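Local atomic coordinates of putative polysaccharide deacetylase (Bdellovibrio bacteriovorus HD100, PDB entry 5JP6), a protein that probably removes acetyl groups from peptidoglycan as a zinc-containing carbohydrate esterase of family 4. Residues A[311-317]-A[340-344]; A[88-94]-A[116-121]; A[214-218]-A[265-271]. The protein carries 1 engineered substitution. One frame throughout, in Å; residues are numbered along the deposited sequence.

Contact 1: residues A[311-317]-A[340-344]; sequences QSNEQLL and RTAEI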
loop_
_atom_site.group_PDB
_atom_site.type_symbol
_atom_site.label_atom_id
_atom_site.label_comp_id
_atom_site.label_asym_id
_atom_site.label_seq_id
_atom_site.Cartn_x
_atom_site.Cartn_y
_atom_site.Cartn_z
ATOM N N GLN A 311 -3.755 8.711 -11.704
ATOM C CA GLN A 311 -4.303 10.066 -11.664
ATOM C C GLN A 311 -3.159 11.011 -11.336
ATOM O O GLN A 311 -2.105 10.555 -10.870
ATOM C CB GLN A 311 -5.366 10.194 -10.609
ATOM C CG GLN A 311 -4.880 9.937 -9.187
ATOM C CD GLN A 311 -6.023 9.671 -8.219
ATOM O OE1 GLN A 311 -6.807 10.570 -7.905
ATOM N NE2 GLN A 311 -6.137 8.442 -7.770
ATOM N N SER A 312 -3.370 12.302 -11.540
ATOM C CA SER A 312 -2.354 13.293 -11.179
ATOM C C SER A 312 -2.183 13.365 -9.667
ATOM O O SER A 312 -3.091 13.008 -8.898
ATOM C CB SER A 312 -2.749 14.661 -11.714
ATOM O OG SER A 312 -3.966 15.113 -11.152
ATOM N N ASN A 313 -1.038 13.882 -9.231
ATOM C CA ASN A 313 -0.859 14.143 -7.815
ATOM C C ASN A 313 -1.966 15.043 -7.280
ATOM O O ASN A 313 -2.502 14.819 -6.199
ATOM C CB ASN A 313 0.447 14.876 -7.565
ATOM C CG ASN A 313 1.698 14.029 -7.749
ATOM O OD1 ASN A 313 1.702 13.011 -8.379
ATOM N ND2 ASN A 313 2.816 14.563 -7.221
ATOM N N GLU A 314 -2.311 16.068 -8.063
ATOM C CA GLU A 314 -3.366 17.037 -7.749
ATOM C C GLU A 314 -4.715 16.355 -7.514
ATOM O O GLU A 314 -5.425 16.615 -6.550
ATOM C CB GLU A 314 -3.451 18.028 -8.925
ATOM C CG GLU A 314 -4.172 19.319 -8.684
ATOM C CD GLU A 314 -3.692 20.409 -9.678
ATOM O OE1 GLU A 314 -2.599 20.990 -9.408
ATOM O OE2 GLU A 314 -4.402 20.699 -10.701
ATOM N N GLN A 315 -5.096 15.458 -8.425
ATOM C CA GLN A 315 -6.336 14.726 -8.316
ATOM C C GLN A 315 -6.395 13.816 -7.043
ATOM O O GLN A 315 -7.346 13.795 -6.323
ATOM C CB GLN A 315 -6.565 13.969 -9.632
ATOM C CG GLN A 315 -7.834 13.141 -9.603
ATOM C CD GLN A 315 -8.201 12.594 -10.958
ATOM O OE1 GLN A 315 -7.716 13.044 -11.986
ATOM N NE2 GLN A 315 -9.042 11.589 -10.956
ATOM N N LEU A 316 -5.265 13.127 -6.824
ATOM C CA LEU A 316 -5.190 12.252 -5.665
ATOM C C LEU A 316 -5.362 13.035 -4.366
ATOM O O LEU A 316 -6.165 12.653 -3.516
ATOM C CB LEU A 316 -3.869 11.461 -5.687
ATOM C CG LEU A 316 -3.644 10.504 -4.496
ATOM C CD1 LEU A 316 -4.813 9.512 -4.401
ATOM C CD2 LEU A 316 -2.330 9.785 -4.637
ATOM N N LEU A 317 -4.646 14.157 -4.217
ATOM C CA LEU A 317 -4.757 15.021 -3.003
ATOM C C LEU A 317 -6.189 15.506 -2.893
ATOM O O LEU A 317 -6.721 15.534 -1.803
ATOM C CB LEU A 317 -3.784 16.207 -3.033
ATOM C CG LEU A 317 -2.376 15.865 -2.625
ATOM C CD1 LEU A 317 -1.384 16.844 -3.238
ATOM C CD2 LEU A 317 -2.309 15.822 -1.083
ATOM N N ARG A 340 2.796 7.247 -5.961
ATOM C CA ARG A 340 2.222 8.595 -5.934
ATOM C C ARG A 340 1.774 8.973 -4.526
ATOM O O ARG A 340 1.833 10.125 -4.161
ATOM C CB ARG A 340 1.074 8.706 -6.913
ATOM C CG ARG A 340 0.619 10.122 -7.176
ATOM C CD ARG A 340 -0.384 10.132 -8.326
ATOM N NE ARG A 340 0.056 9.449 -9.530
ATOM C CZ ARG A 340 0.679 10.010 -10.581
ATOM N NH1 ARG A 340 1.052 11.270 -10.579
ATOM N NH2 ARG A 340 0.933 9.288 -11.643
ATOM N N THR A 341 1.376 7.974 -3.746
ATOM C CA THR A 341 1.038 8.219 -2.347
ATOM C C THR A 341 2.229 8.731 -1.551
ATOM O O THR A 341 2.093 9.694 -0.747
ATOM C CB THR A 341 0.413 6.967 -1.739
ATOM O OG1 THR A 341 -0.792 6.665 -2.448
ATOM C CG2 THR A 341 0.115 7.113 -0.232
ATOM N N ALA A 342 3.407 8.144 -1.781
ATOM C CA ALA A 342 4.633 8.658 -1.128
ATOM C C ALA A 342 4.920 10.091 -1.646
ATOM O O ALA A 342 5.299 10.985 -0.856
ATOM C CB ALA A 342 5.815 7.721 -1.349
ATOM N N GLU A 343 4.727 10.343 -2.957
ATOM C CA GLU A 343 5.029 11.646 -3.508
ATOM C C GLU A 343 4.173 12.750 -2.891
ATOM O O GLU A 343 4.633 13.878 -2.774
ATOM C CB GLU A 343 4.809 11.655 -5.034
ATOM C CG GLU A 343 5.740 10.750 -5.825
ATOM C CD GLU A 343 7.122 11.341 -6.032
ATOM O OE1 GLU A 343 7.321 12.585 -6.008
ATOM O OE2 GLU A 343 8.061 10.530 -6.284
ATOM N N ILE A 344 2.910 12.430 -2.564
ATOM C CA ILE A 344 1.996 13.440 -2.029
ATOM C C ILE A 344 1.928 13.468 -0.501
ATOM O O ILE A 344 1.234 14.320 0.062
ATOM C CB ILE A 344 0.566 13.307 -2.590
ATOM C CG1 ILE A 344 -0.118 12.005 -2.139
ATOM C CG2 ILE A 344 0.594 13.435 -4.116
ATOM C CD1 ILE A 344 -1.593 12.163 -1.903
HETATM O O HOH W 1 5.701 14.063 -7.657
#
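R340 and N313 make the one direct hydrogen bond between segments 311-317 and 340-344. NH1 of R340 donates to OD1 of N313 at 2.9 Å with an N-H...O angle of 145°, the oxygen arriving at the edge of the guanidinium and somewhat out of its plane. The bend at chi3 of R340 brings the group back over the start of the other helix. Meanwhile Q311 C lies over one guanidinium face, 3.9 Å above the plane; the still closer approach of its carbonyl oxygen is doubtful and makes no hydrogen bond. At the same helix start, S312 is the N-cap, its OG accepting from Q315 N at 3.0 Å.

A water extends the polar side. It bridges N313 ND2, from which it accepts, and E343 OE1, while that carboxylate also forms salt bridges with R125 and R339.

The apolar side belongs to I344. Its CG1 sits between the backbone N and the carbonyl carbon (chi1 66°), which sends CD1 in among the leucines, 3.7 Å from L316 CD2 and 3.8 Å from L317 CD2. CG2, the other branch, lies 3.7 Å from N313 CB, so that asparagine serves both surfaces.

The short helical axes approach to 10.1 Å and cross at -80°. Strand 330-335 lies between the two helices in sequence, giving an alpha-beta-alpha succession whose helices meet almost at right angles, part of the NodB homology fold, a (beta/alpha)-barrel distorted as in other family 4 esterases.

Contact 2: residues A[88-94]-A[116-121]; sequences QDLTLFE and QVDEHF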
loop_
_atom_site.group_PDB
_atom_site.type_symbol
_atom_site.label_atom_id
_atom_site.label_comp_id
_atom_site.label_asym_id
_atom_site.label_seq_id
_atom_site.Cartn_x
_atom_site.Cartn_y
_atom_site.Cartn_z
ATOM N N GLN A 88 2.164 9.300 -17.760
ATOM C CA GLN A 88 1.278 9.194 -16.582
ATOM C C GLN A 88 0.707 7.745 -16.532
ATOM O O GLN A 88 0.588 7.147 -15.454
ATOM C CB GLN A 88 0.141 10.240 -16.560
ATOM C CG GLN A 88 -0.719 10.173 -15.293
ATOM C CD GLN A 88 -1.626 11.336 -15.143
ATOM O OE1 GLN A 88 -1.169 12.458 -14.957
ATOM N NE2 GLN A 88 -2.922 11.085 -15.239
ATOM N N ASP A 89 0.294 7.195 -17.684
ATOM C CA ASP A 89 -0.218 5.832 -17.732
ATOM C C ASP A 89 0.835 4.771 -17.433
ATOM O O ASP A 89 0.531 3.727 -16.798
ATOM C CB ASP A 89 -0.857 5.541 -19.075
ATOM C CG ASP A 89 -2.152 6.261 -19.246
ATOM O OD1 ASP A 89 -2.848 6.491 -18.215
ATOM O OD2 ASP A 89 -2.461 6.690 -20.378
ATOM N N LEU A 90 2.056 5.048 -17.853
ATOM C CA LEU A 90 3.162 4.155 -17.589
ATOM C C LEU A 90 3.357 3.942 -16.054
ATOM O O LEU A 90 3.795 2.866 -15.610
ATOM C CB LEU A 90 4.448 4.671 -18.235
ATOM C CG LEU A 90 5.695 3.797 -18.108
ATOM C CD1 LEU A 90 5.478 2.425 -18.741
ATOM C CD2 LEU A 90 6.872 4.530 -18.760
ATOM N N THR A 91 2.989 4.951 -15.260
ATOM C CA THR A 91 3.113 4.815 -13.803
ATOM C C THR A 91 2.365 3.601 -13.250
ATOM O O THR A 91 2.718 3.087 -12.194
ATOM C CB THR A 91 2.740 6.079 -12.985
ATOM O OG1 THR A 91 1.337 6.356 -13.060
ATOM C CG2 THR A 91 3.564 7.270 -13.461
ATOM N N LEU A 92 1.336 3.142 -13.957
ATOM C CA LEU A 92 0.592 1.956 -13.535
ATOM C C LEU A 92 1.494 0.702 -13.473
ATOM O O LEU A 92 1.214 -0.221 -12.724
ATOM C CB LEU A 92 -0.580 1.717 -14.490
ATOM C CG LEU A 92 -1.584 0.655 -14.100
ATOM C CD1 LEU A 92 -2.311 0.989 -12.801
ATOM C CD2 LEU A 92 -2.598 0.493 -15.222
ATOM N N PHE A 93 2.528 0.676 -14.314
ATOM C CA PHE A 93 3.435 -0.462 -14.435
ATOM C C PHE A 93 4.764 -0.247 -13.728
ATOM O O PHE A 93 5.648 -1.079 -13.813
ATOM C CB PHE A 93 3.684 -0.731 -15.925
ATOM C CG PHE A 93 2.486 -1.216 -16.654
ATOM C CD1 PHE A 93 2.182 -2.583 -16.678
ATOM C CD2 PHE A 93 1.646 -0.310 -17.319
ATOM C CE1 PHE A 93 1.054 -3.037 -17.334
ATOM C CE2 PHE A 93 0.530 -0.780 -17.995
ATOM C CZ PHE A 93 0.231 -2.139 -17.985
ATOM N N GLU A 94 4.924 0.891 -13.058
ATOM C CA GLU A 94 6.214 1.245 -12.463
ATOM C C GLU A 94 6.698 0.179 -11.496
ATOM O O GLU A 94 7.886 -0.178 -11.505
ATOM C CB GLU A 94 6.116 2.577 -11.735
ATOM C CG GLU A 94 7.386 3.028 -11.056
ATOM C CD GLU A 94 7.330 4.434 -10.523
ATOM O OE1 GLU A 94 6.247 5.036 -10.478
ATOM O OE2 GLU A 94 8.448 4.903 -10.107
ATOM N N GLN A 116 11.150 8.020 -17.999
ATOM C CA GLN A 116 9.839 8.603 -18.363
ATOM C C GLN A 116 9.007 8.788 -17.102
ATOM O O GLN A 116 8.413 9.838 -16.897
ATOM C CB GLN A 116 9.060 7.724 -19.381
ATOM C CG GLN A 116 9.532 7.810 -20.811
ATOM C CD GLN A 116 9.224 9.167 -21.400
ATOM O OE1 GLN A 116 10.142 9.951 -21.680
ATOM N NE2 GLN A 116 7.915 9.493 -21.534
ATOM N N VAL A 117 8.981 7.765 -16.239
ATOM C CA VAL A 117 8.204 7.855 -15.014
ATOM C C VAL A 117 8.775 8.897 -14.057
ATOM O O VAL A 117 8.033 9.712 -13.478
ATOM C CB VAL A 117 8.059 6.445 -14.360
ATOM C CG1 VAL A 117 7.574 6.541 -12.971
ATOM C CG2 VAL A 117 7.152 5.586 -15.246
ATOM N N ASP A 118 10.097 8.905 -13.910
ATOM C CA ASP A 118 10.721 9.864 -13.036
ATOM C C ASP A 118 10.511 11.308 -13.507
ATOM O O ASP A 118 10.290 12.212 -12.698
ATOM C CB ASP A 118 12.202 9.556 -12.859
ATOM C CG ASP A 118 12.468 8.276 -12.079
ATOM O OD1 ASP A 118 11.534 7.679 -11.494
ATOM O OD2 ASP A 118 13.656 7.837 -12.063
ATOM N N GLU A 119 10.559 11.527 -14.812
ATOM C CA GLU A 119 10.315 12.856 -15.398
ATOM C C GLU A 119 8.855 13.286 -15.162
ATOM O O GLU A 119 8.569 14.442 -14.824
ATOM C CB GLU A 119 10.631 12.845 -16.900
ATOM C CG GLU A 119 10.303 14.150 -17.573
ATOM C CD GLU A 119 10.698 14.154 -19.043
ATOM O OE1 GLU A 119 10.628 13.103 -19.720
ATOM O OE2 GLU A 119 11.069 15.218 -19.529
ATOM N N HIS A 120 7.937 12.317 -15.241
ATOM C CA HIS A 120 6.522 12.594 -14.942
ATOM C C HIS A 120 6.394 13.089 -13.494
ATOM O O HIS A 120 5.781 14.128 -13.238
ATOM C CB HIS A 120 5.659 11.355 -15.157
ATOM C CG HIS A 120 4.310 11.453 -14.529
ATOM N ND1 HIS A 120 3.254 12.109 -15.118
ATOM C CD2 HIS A 120 3.851 11.000 -13.343
ATOM C CE1 HIS A 120 2.198 12.050 -14.329
ATOM N NE2 HIS A 120 2.536 11.375 -13.250
ATOM N N PHE A 121 6.985 12.365 -12.538
ATOM C CA PHE A 121 6.885 12.805 -11.108
ATOM C C PHE A 121 7.646 14.095 -10.865
ATOM O O PHE A 121 7.210 14.861 -10.040
ATOM C CB PHE A 121 7.255 11.705 -10.140
ATOM C CG PHE A 121 6.169 10.642 -10.015
ATOM C CD1 PHE A 121 4.915 10.871 -9.440
ATOM C CD2 PHE A 121 6.434 9.405 -10.546
ATOM C CE1 PHE A 121 4.000 9.844 -9.342
ATOM C CE2 PHE A 121 5.535 8.393 -10.449
ATOM C CZ PHE A 121 4.303 8.622 -9.872
#
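The carbonyl oxygen of Q88 is gripped twice by T91, by OG1 at 2.6 Å and by the backbone N at 3.3 Å. This hydroxyl can turn back because it stands between the backbone N and the carbonyl carbon of its own residue (chi1 68°), and it receives a weak hydrogen bond from R340 as well. The same rotation presents CG2 to the partner helix, 3.7 Å from H120 CD2 and 3.8 Å from F121 CE2.

Over one face of the H120 imidazole comes Q88 CA, a CH-pi contact 4.0 Å from the ring centroid and 22° off the normal. H120 NE2 is hydrogen-bonded to R340 NH1, which helps fix the ring's rotation.

Both segments belong to the helical N-terminal part of the chain, where helix 110-126 packs against both helix 87-90 and helix 339-354 of the NodB homology region.

V117 divides its branches. CG2 packs 3.7 Å from L90 CG, whereas CG1 lies against the extended E94 side chain, whose OE1 reaches the edge of the F121 ring, 3.4 Å from CE2. E94 OE2 and D118 OD1 approach to 4.4 Å; R98 and R339 form salt bridges with both carboxylates, probably offsetting their repulsion.

Contact 3: residues A[214-218]-A[265-271]; sequences LKRVA and VFDVLGW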
loop_
_atom_site.group_PDB
_atom_site.type_symbol
_atom_site.label_atom_id
_atom_site.label_comp_id
_atom_site.label_asym_id
_atom_site.label_seq_id
_atom_site.Cartn_x
_atom_site.Cartn_y
_atom_site.Cartn_z
ATOM N N LEU A 214 10.893 -3.187 6.751
ATOM C CA LEU A 214 9.915 -3.429 7.808
ATOM C C LEU A 214 10.498 -3.027 9.185
ATOM O O LEU A 214 9.811 -2.442 10.019
ATOM C CB LEU A 214 9.433 -4.872 7.820
ATOM C CG LEU A 214 8.223 -5.118 8.718
ATOM C CD1 LEU A 214 6.959 -4.529 8.102
ATOM C CD2 LEU A 214 8.067 -6.617 8.981
ATOM N N LYS A 215 11.766 -3.378 9.409
ATOM C CA LYS A 215 12.413 -2.980 10.639
ATOM C C LYS A 215 12.447 -1.456 10.826
ATOM O O LYS A 215 12.316 -0.970 11.950
ATOM C CB LYS A 215 13.791 -3.577 10.739
ATOM C CG LYS A 215 13.817 -5.105 10.867
ATOM C CD LYS A 215 15.240 -5.607 11.035
ATOM C CE LYS A 215 15.242 -7.117 11.071
ATOM N NZ LYS A 215 16.621 -7.606 11.297
ATOM N N ARG A 216 12.637 -0.701 9.742
ATOM C CA ARG A 216 12.592 0.762 9.852
ATOM C C ARG A 216 11.215 1.260 10.181
ATOM O O ARG A 216 11.093 2.216 10.945
ATOM C CB ARG A 216 13.126 1.431 8.586
ATOM C CG ARG A 216 14.622 1.073 8.340
ATOM C CD ARG A 216 15.220 1.864 7.177
ATOM N NE ARG A 216 14.740 1.467 5.858
ATOM C CZ ARG A 216 15.279 0.508 5.127
ATOM N NH1 ARG A 216 16.282 -0.211 5.618
ATOM N NH2 ARG A 216 14.812 0.233 3.914
ATOM N N VAL A 217 10.173 0.635 9.626
ATOM C CA VAL A 217 8.803 1.007 10.006
ATOM C C VAL A 217 8.643 0.790 11.521
ATOM O O VAL A 217 8.152 1.677 12.223
ATOM C CB VAL A 217 7.731 0.191 9.240
ATOM C CG1 VAL A 217 6.325 0.510 9.735
ATOM C CG2 VAL A 217 7.835 0.370 7.723
ATOM N N ALA A 218 9.057 -0.383 12.006
ATOM C CA ALA A 218 8.936 -0.734 13.427
ATOM C C ALA A 218 9.680 0.299 14.314
ATOM O O ALA A 218 9.164 0.757 15.344
ATOM C CB ALA A 218 9.425 -2.134 13.700
ATOM N N VAL A 265 5.532 -11.033 9.452
ATOM C CA VAL A 265 5.908 -9.876 10.262
ATOM C C VAL A 265 6.628 -10.326 11.541
ATOM O O VAL A 265 7.686 -9.798 11.906
ATOM C CB VAL A 265 4.692 -9.005 10.600
ATOM C CG1 VAL A 265 5.058 -7.922 11.601
ATOM C CG2 VAL A 265 4.081 -8.389 9.331
ATOM N N PHE A 266 6.027 -11.280 12.217
ATOM C CA PHE A 266 6.578 -11.832 13.457
ATOM C C PHE A 266 7.985 -12.390 13.263
ATOM O O PHE A 266 8.873 -12.170 14.086
ATOM C CB PHE A 266 5.666 -12.896 14.006
ATOM C CG PHE A 266 6.176 -13.562 15.252
ATOM C CD1 PHE A 266 6.092 -12.930 16.464
ATOM C CD2 PHE A 266 6.809 -14.791 15.190
ATOM C CE1 PHE A 266 6.567 -13.534 17.616
ATOM C CE2 PHE A 266 7.288 -15.389 16.324
ATOM C CZ PHE A 266 7.191 -14.743 17.529
ATOM N N ASP A 267 8.186 -13.099 12.152
ATOM C CA ASP A 267 9.495 -13.682 11.870
ATOM C C ASP A 267 10.594 -12.622 11.733
ATOM O O ASP A 267 11.763 -12.911 12.054
ATOM C CB ASP A 267 9.436 -14.537 10.623
ATOM C CG ASP A 267 8.685 -15.838 10.812
ATOM O OD1 ASP A 267 8.373 -16.234 11.967
ATOM O OD2 ASP A 267 8.372 -16.468 9.760
ATOM N N VAL A 268 10.232 -11.421 11.267
ATOM C CA VAL A 268 11.219 -10.329 11.151
ATOM C C VAL A 268 11.418 -9.594 12.479
ATOM O O VAL A 268 12.560 -9.358 12.913
ATOM C CB VAL A 268 10.838 -9.340 10.043
ATOM C CG1 VAL A 268 11.788 -8.137 9.988
ATOM C CG2 VAL A 268 10.816 -10.046 8.673
ATOM N N LEU A 269 10.309 -9.243 13.132
ATOM C CA LEU A 269 10.333 -8.306 14.245
ATOM C C LEU A 269 10.332 -8.930 15.638
ATOM O O LEU A 269 10.756 -8.265 16.594
ATOM C CB LEU A 269 9.109 -7.391 14.182
ATOM C CG LEU A 269 8.952 -6.546 12.929
ATOM C CD1 LEU A 269 7.659 -5.768 12.999
ATOM C CD2 LEU A 269 10.138 -5.608 12.736
ATOM N N GLY A 270 9.844 -10.168 15.756
ATOM C CA GLY A 270 9.613 -10.751 17.051
ATOM C C GLY A 270 8.291 -10.339 17.669
ATOM O O GLY A 270 7.974 -10.675 18.808
ATOM N N TRP A 271 7.483 -9.633 16.887
ATOM C CA TRP A 271 6.144 -9.261 17.283
ATOM C C TRP A 271 5.352 -8.900 16.029
ATOM O O TRP A 271 5.914 -8.717 14.958
ATOM C CB TRP A 271 6.160 -8.099 18.265
ATOM C CG TRP A 271 6.887 -6.861 17.784
ATOM C CD1 TRP A 271 8.152 -6.488 18.095
ATOM C CD2 TRP A 271 6.347 -5.806 16.994
ATOM N NE1 TRP A 271 8.468 -5.265 17.529
ATOM C CE2 TRP A 271 7.361 -4.818 16.842
ATOM C CE3 TRP A 271 5.093 -5.576 16.415
ATOM C CZ2 TRP A 271 7.141 -3.612 16.150
ATOM C CZ3 TRP A 271 4.886 -4.416 15.699
ATOM C CH2 TRP A 271 5.910 -3.445 15.555
HETATM O O HOH W 2 14.887 -10.336 11.897
#
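The axes of helix segments 214-218 and 265-269 pass 10.5 Å apart and cross at -76°, the backbones coming nearest at K215 and L269.

Most of the packing between them is apolar. L214 is directed toward the partner helix, and its CD2 branch does the touching, 4.0 Å from both V268 CB and L269 CG, with V265 beside them. L269 has CG anti to its carbonyl carbon, beside the backbone N, a rotation that carries its two methyls toward helix 211-219; CD2 rests 3.7 Å from A218 CB. The small A218 also receives W271, whose CZ2 lies 3.7 Å from the same CB. W271 can come round to this position because the helix ends at L269 and G270 follows with a positive phi of 83°, breaking the helical course. L269 CD1 in turn sits over one face of the indole, offset toward its edge.

K215 runs extended alongside V268, CG and CE both 3.8 Å from V268 CG1. Near its end a water donates to V268 O at 2.7 Å and takes a weak bond from K215 NZ.

Beneath this layer I224 of strand 223-227 meets L214, A218 and L269. That strand follows helix 211-219 and precedes helix 251-269, and it pairs in parallel with 199-202 and 275-277. The arrangement is thus two successive beta-alpha-beta crossovers with their helices packed on the sheet, behind the strand that ends in the zinc ligand H227.

In the fold
Along the chain contact 2 comes first, then contact 3, then contact 1. Contacts 1 and 2 adjoin, their centres about 12 Å apart, and R340 of helix 339-354 is the residue they share, reaching across into the N-terminal helical part, while F121 packs on both R340 and E343. Contact 3 lies on the opposite side of the chain's centre, its own centre about 28 Å from that of contact 1 and about 31 Å from that of contact 2. Contacts 1 and 3 nevertheless belong to one NodB homology fold: both join helices on the outside of the same curled parallel sheet, at well-separated places around it, and the N-terminal helices dock at contact 1.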